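Local coordinates for conserved membrane protein (Chlamydia abortus, PDB 6GZU) that combines deubiquitinating and acetylating activities in a secreted Chlamydia effector that induces Golgi fragmentation, at residues A[20-24]-A[41-45]; A[105-109]-A[120-125]. One frame throughout, in Å; residues are numbered along the deposited sequence. Where two conformers were deposited one is given.

Contact 1 of 2, residues A[20-24]-A[41-45]; sequences HLEIS and SLYTP
The first turn of helix 20-33 meets an irregular loop at two points: the CA atoms of His20 and Pro45 lie 7.0 Å apart, those of Ser24 and Leu42 6.3 Å. The loop is shaped by an ST turn and ST motif, in which Ser41 OG accepts from the backbone N atoms of Tyr43 and Thr44; the same hydroxyl is hydrogen-bonded to Asp86. This docking of a helix start on a loop held by an ST turn belongs to a catalytic domain of the CE clan.

His20 carries most of the contact. With CG anti to its backbone N (chi1 -171°), the imidazole reaches across to the loop and packs one face against Pro45, whose CG stands 3.7 Å from the ring centroid and only 5° off the normal, a CH-pi contact. Ser24 OG lies above the opposite face, displaced toward the rim. Beside this, Ser24 CB touches Leu42 CD2 at 4.1 Å. No direct hydrogen bond joins the segments; water does that work. One water, in the ring plane, lies 2.7 Å from His20 NE2 and donates to Ser41 O, while a second is 2.9 Å from Ser24 OG and also donates to Ser41 O.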
loop_
_atom_site.group_PDB
_atom_site.type_symbol
_atom_site.label_atom_id
_atom_site.label_comp_id
_atom_site.label_asym_id
_atom_site.label_seq_id
_atom_site.Cartn_x
_atom_site.Cartn_y
_atom_site.Cartn_z
ATOM N N HIS A 20 -1.398 -6.021 -10.272
ATOM C CA HIS A 20 -0.491 -5.929 -9.145
ATOM C C HIS A 20 0.943 -5.629 -9.600
ATOM O O HIS A 20 1.649 -4.840 -8.957
ATOM C CB HIS A 20 -0.506 -7.210 -8.350
ATOM C CG HIS A 20 0.247 -7.120 -7.057
ATOM N ND1 HIS A 20 1.071 -8.125 -6.612
ATOM C CD2 HIS A 20 0.245 -6.171 -6.085
ATOM C CE1 HIS A 20 1.566 -7.796 -5.428
ATOM N NE2 HIS A 20 1.095 -6.604 -5.095
ATOM N N LEU A 21 1.402 -6.257 -10.680
ATOM C CA LEU A 21 2.795 -6.045 -11.121
ATOM C C LEU A 21 3.052 -4.607 -11.601
ATOM O O LEU A 21 4.102 -4.022 -11.295
ATOM C CB LEU A 21 3.222 -7.076 -12.200
ATOM C CG LEU A 21 3.246 -8.511 -11.629
ATOM C CD1 LEU A 21 3.598 -9.573 -12.656
ATOM C CD2 LEU A 21 4.191 -8.614 -10.444
ATOM N N GLU A 22 2.087 -4.030 -12.317
ATOM C CA GLU A 22 2.195 -2.632 -12.771
ATOM C C GLU A 22 2.175 -1.655 -11.609
ATOM O O GLU A 22 2.977 -0.704 -11.563
ATOM C CB GLU A 22 1.097 -2.296 -13.770
ATOM C CG GLU A 22 1.446 -2.842 -15.117
ATOM C CD GLU A 22 0.283 -3.252 -16.022
ATOM O OE1 GLU A 22 -0.774 -3.738 -15.570
ATOM O OE2 GLU A 22 0.470 -3.137 -17.238
ATOM N N ILE A 23 1.310 -1.913 -10.635
ATOM C CA ILE A 23 1.292 -1.076 -9.452
ATOM C C ILE A 23 2.624 -1.205 -8.702
ATOM O O ILE A 23 3.244 -0.209 -8.327
ATOM C CB ILE A 23 0.155 -1.499 -8.511
ATOM C CG1 ILE A 23 -1.204 -1.162 -9.142
ATOM C CG2 ILE A 23 0.298 -0.789 -7.163
ATOM C CD1 ILE A 23 -2.388 -1.917 -8.493
ATOM N N SER A 24 3.077 -2.433 -8.500
ATOM C CA SER A 24 4.338 -2.635 -7.788
ATOM C C SER A 24 5.509 -2.003 -8.526
ATOM O O SER A 24 6.439 -1.532 -7.877
ATOM C CB SER A 24 4.595 -4.124 -7.588
ATOM O OG SER A 24 3.669 -4.645 -6.654
ATOM N N SER A 41 5.405 -6.753 -0.289
ATOM C CA SER A 41 5.653 -7.936 -1.119
ATOM C C SER A 41 5.289 -7.728 -2.576
ATOM O O SER A 41 4.199 -7.253 -2.893
ATOM C CB SER A 41 4.797 -9.079 -0.602
ATOM O OG SER A 41 4.831 -10.153 -1.530
ATOM N N LEU A 42 6.201 -8.087 -3.470
ATOM C CA LEU A 42 5.936 -8.022 -4.914
ATOM C C LEU A 42 5.136 -9.235 -5.377
ATOM O O LEU A 42 4.725 -9.308 -6.548
ATOM C CB LEU A 42 7.242 -7.952 -5.708
ATOM C CG LEU A 42 8.249 -6.877 -5.295
ATOM C CD1 LEU A 42 9.442 -6.858 -6.257
ATOM C CD2 LEU A 42 7.602 -5.482 -5.231
ATOM N N TYR A 43 4.898 -10.179 -4.471
ATOM C CA TYR A 43 4.269 -11.454 -4.814
ATOM C C TYR A 43 2.795 -11.581 -4.363
ATOM O O TYR A 43 1.960 -12.142 -5.090
ATOM C CB TYR A 43 5.096 -12.582 -4.207
ATOM C CG TYR A 43 4.662 -13.956 -4.590
ATOM C CD1 TYR A 43 4.798 -14.401 -5.893
ATOM C CD2 TYR A 43 4.158 -14.831 -3.642
ATOM C CE1 TYR A 43 4.418 -15.689 -6.255
ATOM C CE2 TYR A 43 3.767 -16.116 -3.992
ATOM C CZ TYR A 43 3.900 -16.533 -5.300
ATOM O OH TYR A 43 3.516 -17.810 -5.647
ATOM N N THR A 44 2.470 -11.074 -3.169
ATOM C CA THR A 44 1.124 -11.215 -2.595
ATOM C C THR A 44 0.554 -9.843 -2.252
ATOM O O THR A 44 1.061 -9.166 -1.343
ATOM C CB THR A 44 1.169 -12.085 -1.304
ATOM O OG1 THR A 44 1.801 -13.347 -1.594
ATOM C CG2 THR A 44 -0.238 -12.318 -0.735
ATOM N N PRO A 45 -0.524 -9.415 -2.941
ATOM C CA PRO A 45 -1.174 -8.154 -2.521
ATOM C C PRO A 45 -1.848 -8.351 -1.172
ATOM O O PRO A 45 -2.123 -9.493 -0.790
ATOM C CB PRO A 45 -2.306 -7.944 -3.551
ATOM C CG PRO A 45 -2.049 -8.993 -4.632
ATOM C CD PRO A 45 -1.221 -10.086 -4.054
HETATM O O HOH W 1 1.962 -5.474 -2.858
HETATM O O HOH W 2 3.838 -4.246 -3.801
#

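Contact 2 of 2, residues A[105-109]-A[120-125]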
loop_
_atom_site.group_PDB
_atom_site.type_symbol
_atom_site.label_atom_id
_atom_site.label_comp_id
_atom_site.label_asym_id
_atom_site.label_seq_id
_atom_site.Cartn_x
_atom_site.Cartn_y
_atom_site.Cartn_z
ATOM N N LEU A 105 -3.982 -2.815 -1.870
ATOM C CA LEU A 105 -4.960 -3.633 -1.179
ATOM C C LEU A 105 -6.048 -4.003 -2.189
ATOM O O LEU A 105 -6.679 -3.104 -2.756
ATOM C CB LEU A 105 -5.508 -2.892 0.065
ATOM C CG LEU A 105 -6.305 -3.711 1.088
ATOM C CD1 LEU A 105 -6.403 -3.083 2.446
ATOM C CD2 LEU A 105 -7.752 -3.766 0.552
ATOM N N TRP A 106 -6.262 -5.305 -2.359
ATOM C CA TRP A 106 -7.175 -5.900 -3.339
ATOM C C TRP A 106 -8.483 -6.250 -2.645
ATOM O O TRP A 106 -8.480 -6.748 -1.529
ATOM C CB TRP A 106 -6.552 -7.186 -3.862
ATOM C CG TRP A 106 -7.287 -7.792 -4.990
ATOM C CD1 TRP A 106 -7.042 -7.589 -6.320
ATOM C CD2 TRP A 106 -8.371 -8.750 -4.922
ATOM N NE1 TRP A 106 -7.918 -8.338 -7.088
ATOM C CE2 TRP A 106 -8.737 -9.059 -6.258
ATOM C CE3 TRP A 106 -9.070 -9.367 -3.870
ATOM C CZ2 TRP A 106 -9.761 -9.950 -6.561
ATOM C CZ3 TRP A 106 -10.114 -10.253 -4.181
ATOM C CH2 TRP A 106 -10.435 -10.539 -5.507
ATOM N N HIS A 107 -9.620 -5.968 -3.302
ATOM C CA HIS A 107 -10.935 -6.270 -2.734
ATOM C C HIS A 107 -11.932 -6.733 -3.761
ATOM O O HIS A 107 -11.927 -6.250 -4.883
ATOM C CB HIS A 107 -11.517 -5.038 -2.032
ATOM C CG HIS A 107 -12.739 -5.343 -1.233
ATOM N ND1 HIS A 107 -12.693 -6.118 -0.091
ATOM C CD2 HIS A 107 -14.042 -4.979 -1.398
ATOM C CE1 HIS A 107 -13.919 -6.226 0.411
ATOM N NE2 HIS A 107 -14.751 -5.540 -0.357
ATOM N N HIS A 108 -12.824 -7.611 -3.330
ATOM C CA HIS A 108 -13.999 -7.974 -4.115
ATOM C C HIS A 108 -15.133 -8.102 -3.120
ATOM O O HIS A 108 -14.985 -8.751 -2.082
ATOM C CB HIS A 108 -13.805 -9.299 -4.831
ATOM C CG HIS A 108 -14.860 -9.555 -5.858
ATOM N ND1 HIS A 108 -16.137 -9.955 -5.531
ATOM C CD2 HIS A 108 -14.833 -9.442 -7.208
ATOM C CE1 HIS A 108 -16.849 -10.093 -6.637
ATOM N NE2 HIS A 108 -16.080 -9.793 -7.671
ATOM N N PRO A 109 -16.298 -7.506 -3.434
ATOM C CA PRO A 109 -17.413 -7.508 -2.481
ATOM C C PRO A 109 -18.060 -8.872 -2.232
ATOM O O PRO A 109 -18.820 -8.991 -1.239
ATOM C CB PRO A 109 -18.448 -6.553 -3.118
ATOM C CG PRO A 109 -17.661 -5.766 -4.178
ATOM C CD PRO A 109 -16.572 -6.688 -4.640
ATOM N N MET A 120 -10.306 -15.929 -4.276
ATOM C CA MET A 120 -10.641 -14.989 -5.335
ATOM C C MET A 120 -9.417 -14.194 -5.745
ATOM O O MET A 120 -9.127 -14.055 -6.927
ATOM C CB MET A 120 -11.748 -14.050 -4.905
ATOM C CG MET A 120 -13.034 -14.743 -4.613
ATOM S SD MET A 120 -14.363 -13.526 -4.534
ATOM C CE MET A 120 -14.148 -12.859 -6.184
ATOM N N MET A 121 -8.663 -13.682 -4.793
ATOM C CA MET A 121 -7.524 -12.862 -5.144
ATOM C C MET A 121 -6.481 -13.640 -5.941
ATOM O O MET A 121 -5.947 -13.157 -6.962
ATOM C CB MET A 121 -6.874 -12.293 -3.886
ATOM C CG MET A 121 -5.758 -11.387 -4.263
ATOM S SD MET A 121 -5.059 -10.661 -2.840
ATOM C CE MET A 121 -4.394 -12.089 -1.961
ATOM N N LEU A 122 -6.178 -14.840 -5.462
ATOM C CA LEU A 122 -5.164 -15.661 -6.105
ATOM C C LEU A 122 -5.537 -15.929 -7.562
ATOM O O LEU A 122 -4.666 -16.010 -8.426
ATOM C CB LEU A 122 -4.942 -16.972 -5.339
ATOM C CG LEU A 122 -4.424 -16.873 -3.892
ATOM C CD1 LEU A 122 -4.057 -18.237 -3.335
ATOM C CD2 LEU A 122 -3.256 -15.903 -3.745
ATOM N N SER A 123 -6.828 -16.027 -7.862
ATOM C CA SER A 123 -7.199 -16.244 -9.252
ATOM C C SER A 123 -7.055 -14.997 -10.157
ATOM O O SER A 123 -6.771 -15.143 -11.349
ATOM C CB SER A 123 -8.607 -16.830 -9.350
ATOM O OG SER A 123 -9.577 -15.808 -9.254
ATOM N N THR A 124 -7.233 -13.786 -9.612
ATOM C CA THR A 124 -7.374 -12.591 -10.460
ATOM C C THR A 124 -6.352 -11.448 -10.301
ATOM O O THR A 124 -6.020 -10.784 -11.280
ATOM C CB THR A 124 -8.797 -11.975 -10.345
ATOM O OG1 THR A 124 -9.781 -13.026 -10.369
ATOM C CG2 THR A 124 -9.069 -11.010 -11.525
ATOM N N ALA A 125 -5.882 -11.178 -9.084
ATOM C CA ALA A 125 -5.035 -9.999 -8.865
ATOM C C ALA A 125 -3.905 -9.811 -9.906
ATOM O O ALA A 125 -3.426 -8.679 -10.166
ATOM C CB ALA A 125 -4.466 -9.992 -7.419
#
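Trp106, near the end of strand 100-107, lays its indole against the last turns of helix 114-124, which packs on this strand of the mixed sheet in the CE-clan, Ulp1-like domain; the short axes run 9.5 Å apart at closest approach and are inclined at 105°. The ring is the tightly packed part. A chi1 of -172° swings the indole out from the strand toward the helix backbone, where it takes Met121 over one face: Met121 CA sits 3.7 Å from the centroid of the six-membered ring, close to its normal, and Met121 CB lies 3.7 Å from Trp106 CE3. Met120 CB reaches Trp106 CH2 at one end of the indole, while at the other Ala125 CB comes within 3.7 Å of Trp106 CD1. Both approach obliquely. In the conformer given, the Met121 sulfur makes an oblique Met-aromatic contact, doubtful because a second conformer exists.

Toward solvent the contact narrows to the end of Met120 on the partly exposed His108 ring. Met120 bends at chi3 and sets its CE over the centre of the His108 imidazole, 3.5 Å from the centroid, the two side chains crossing at about a right angle. Pro109 CD lies over the opposite face of that ring. Thr124, partly exposed, brings only CB near the indole, 4.4 Å from Trp106 CZ2, and residues 126-130, just beyond Ala125, are not modelled.

No hydrogen bond crosses the contact. Two ring nitrogens have partners outside it: Trp106 NE1 bonds Ser133 OG and His108 ND1 the backbone N of Ser110. Cohesion between strand and helix therefore comes from dispersion and CH-pi contacts, while these outside bonds help fix how the two aromatic rings are turned.

How the contacts relate
Contact 1 closes along the chain before contact 2 opens, yet their centres lie only 12 Å apart and they touch. Pro45 and His20 of contact 1 both meet Ala125 of contact 2: Pro45 CG lies 3.8 Å from Ala125 CB, and His20 CB comes within 3.7 Å of Ala125 O. Trp135 of strand 134-141 packs against Pro45 and Ala125 and stacks edge-to-face with Trp106, and thus borders both contacts from the neighbouring strand. The surroundings differ. In contact 1 the Ser41 side chain is about 12 Å from the zinc ion bound by His60, Cys78, His80 and Cys95. In contact 2, Trp106 lies near, without touching, the probable catalytic triad of Cys204, His134 and Asp151.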